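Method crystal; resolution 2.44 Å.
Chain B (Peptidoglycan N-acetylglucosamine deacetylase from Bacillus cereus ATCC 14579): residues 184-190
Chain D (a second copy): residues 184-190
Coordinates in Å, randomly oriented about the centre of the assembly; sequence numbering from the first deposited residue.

Chain B 184-190: AQIAQNV
Chain D, residues 184-190: AQIAQNV

Residues 184-190 of chains B and D are helical in both copies, each lying within a longer helix. Their axes run nearly antiparallel, at 162°, and approach to 11.6 Å. The register centres on Gln B185 and Gln D185, whose CA atoms are 6.9 Å apart. Backbone bonds such as Asn B189 N to Gln B185 O (3.0 Å) and Asn D189 N to Gln D185 O (2.8 Å) maintain each helix.

The contact buries 292 Å² in total. Gln B185 and Gln D185 cover most of it, with 95 and 92 Å². Both are buried and point toward the partner helix. Both take chi1 m and chi2 t, with chi3 at -26° in B and -22° in D. These extended side chains pass each other, so that Gln B185 NE2 lies 3.5 Å from Gln D185 CB.

Each amide nitrogen meets a cluster of oxygens on the other helix. Gln D185 NE2 donates to Gln B188 OE1 (3.0 Å), Asn B189 OD1 (3.0 Å) and Gln B185 O (3.2 Å). Gln B185 NE2 donates to Asn D189 OD1 (3.0 Å) and Gln D188 OE1 (3.2 Å). Gln B185 NE2 also makes a weak hydrogen bond to Gln D185 O, at 3.3 Å. A glutamine is long enough to span the gap and ends in the NH2 group these acceptors need. The OE1 atoms of Gln B185 and Gln D185 are hydrogen-bonded elsewhere in the structure.

Gln B188 and Gln D188 also point toward the partner, with chi1 and chi2 both t and chi3 near 0°. Asn B189 and Asn D189 start sideways, but chi1 m and chi2 near 0° bring OD1 to the contact. At both positions the amide suits its place because its carbonyl oxygen accepts from the partner's NH2 group. Asn B189 ND2 and Asn D189 ND2 are hydrogen-bonded elsewhere in the structure. Ile B186 and Ile D186 point away and have no area covered by the other stretch.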

# COMPACT_ATOMS: atom_id res chain seq x y z
N ALA B 184 -11.19 3.09 -2.33
CA ALA B 184 -11.50 4.11 -1.33
C ALA B 184 -10.22 4.76 -0.72
O ALA B 184 -10.20 5.96 -0.46
CB ALA B 184 -12.39 3.52 -0.22
N GLN B 185 -9.17 3.98 -0.51
CA GLN B 185 -7.95 4.53 0.09
C GLN B 185 -7.15 5.29 -0.95
O GLN B 185 -6.47 6.27 -0.65
CB GLN B 185 -7.09 3.43 0.75
CG GLN B 185 -7.82 2.69 1.84
CD GLN B 185 -6.97 1.72 2.63
OE1 GLN B 185 -5.95 1.19 2.13
NE2 GLN B 185 -7.39 1.44 3.87
N ILE B 186 -7.24 4.83 -2.20
CA ILE B 186 -6.62 5.51 -3.32
C ILE B 186 -7.33 6.85 -3.62
O ILE B 186 -6.69 7.85 -3.91
CB ILE B 186 -6.64 4.62 -4.57
CG1 ILE B 186 -5.64 3.47 -4.39
CG2 ILE B 186 -6.28 5.43 -5.81
CD1 ILE B 186 -5.81 2.29 -5.31
N ALA B 187 -8.65 6.86 -3.51
CA ALA B 187 -9.41 8.08 -3.71
C ALA B 187 -9.10 9.07 -2.60
O ALA B 187 -8.99 10.27 -2.83
CB ALA B 187 -10.89 7.79 -3.77
N GLN B 188 -8.97 8.55 -1.39
CA GLN B 188 -8.66 9.40 -0.25
C GLN B 188 -7.27 10.03 -0.41
O GLN B 188 -7.10 11.23 -0.19
CB GLN B 188 -8.74 8.60 1.04
CG GLN B 188 -8.76 9.46 2.26
CD GLN B 188 -8.29 8.73 3.49
OE1 GLN B 188 -7.92 7.55 3.43
NE2 GLN B 188 -8.27 9.43 4.62
N ASN B 189 -6.27 9.23 -0.81
CA ASN B 189 -4.93 9.75 -1.07
C ASN B 189 -4.97 10.98 -1.95
O ASN B 189 -4.41 12.02 -1.60
CB ASN B 189 -4.06 8.70 -1.74
CG ASN B 189 -3.74 7.55 -0.83
OD1 ASN B 189 -4.15 7.54 0.32
ND2 ASN B 189 -3.01 6.57 -1.35
N VAL B 190 -5.66 10.84 -3.08
CA VAL B 190 -5.83 11.89 -4.06
C VAL B 190 -6.61 13.08 -3.51
O VAL B 190 -6.14 14.22 -3.58
CB VAL B 190 -6.56 11.37 -5.32
CG1 VAL B 190 -6.93 12.52 -6.25
CG2 VAL B 190 -5.70 10.33 -6.03
N ALA D 184 -3.93 5.60 9.60
CA ALA D 184 -5.39 5.64 9.56
C ALA D 184 -5.96 4.57 8.63
O ALA D 184 -6.99 3.96 8.92
CB ALA D 184 -5.87 7.02 9.15
N GLN D 185 -5.30 4.37 7.50
CA GLN D 185 -5.70 3.35 6.53
C GLN D 185 -5.40 1.96 7.10
O GLN D 185 -6.22 1.06 6.98
CB GLN D 185 -5.00 3.58 5.17
CG GLN D 185 -5.32 4.94 4.58
CD GLN D 185 -4.94 5.08 3.12
OE1 GLN D 185 -4.08 4.36 2.60
NE2 GLN D 185 -5.56 6.05 2.44
N ILE D 186 -4.23 1.80 7.71
CA ILE D 186 -3.87 0.54 8.37
C ILE D 186 -4.88 0.24 9.50
O ILE D 186 -5.23 -0.91 9.73
CB ILE D 186 -2.43 0.58 8.90
CG1 ILE D 186 -1.45 0.76 7.73
CG2 ILE D 186 -2.10 -0.71 9.65
CD1 ILE D 186 0.03 0.97 8.12
N ALA D 187 -5.33 1.26 10.20
CA ALA D 187 -6.37 1.06 11.22
C ALA D 187 -7.62 0.53 10.58
O ALA D 187 -8.28 -0.37 11.11
CB ALA D 187 -6.67 2.35 11.97
N GLN D 188 -7.96 1.12 9.43
CA GLN D 188 -9.20 0.81 8.73
C GLN D 188 -9.17 -0.62 8.22
O GLN D 188 -10.13 -1.35 8.37
CB GLN D 188 -9.37 1.75 7.54
CG GLN D 188 -10.60 1.45 6.69
CD GLN D 188 -10.62 2.27 5.40
OE1 GLN D 188 -9.75 3.10 5.16
NE2 GLN D 188 -11.61 2.00 4.54
N ASN D 189 -8.03 -1.01 7.68
CA ASN D 189 -7.81 -2.36 7.25
C ASN D 189 -8.19 -3.38 8.32
O ASN D 189 -8.91 -4.34 8.06
CB ASN D 189 -6.36 -2.54 6.85
CG ASN D 189 -6.08 -1.96 5.52
OD1 ASN D 189 -6.94 -1.30 4.96
ND2 ASN D 189 -4.87 -2.19 4.99
N VAL D 190 -7.69 -3.14 9.52
CA VAL D 190 -7.92 -4.04 10.63
C VAL D 190 -9.34 -3.97 11.17
O VAL D 190 -9.98 -4.99 11.40
CB VAL D 190 -6.95 -3.73 11.77
CG1 VAL D 190 -7.37 -4.46 13.05
CG2 VAL D 190 -5.52 -4.09 11.35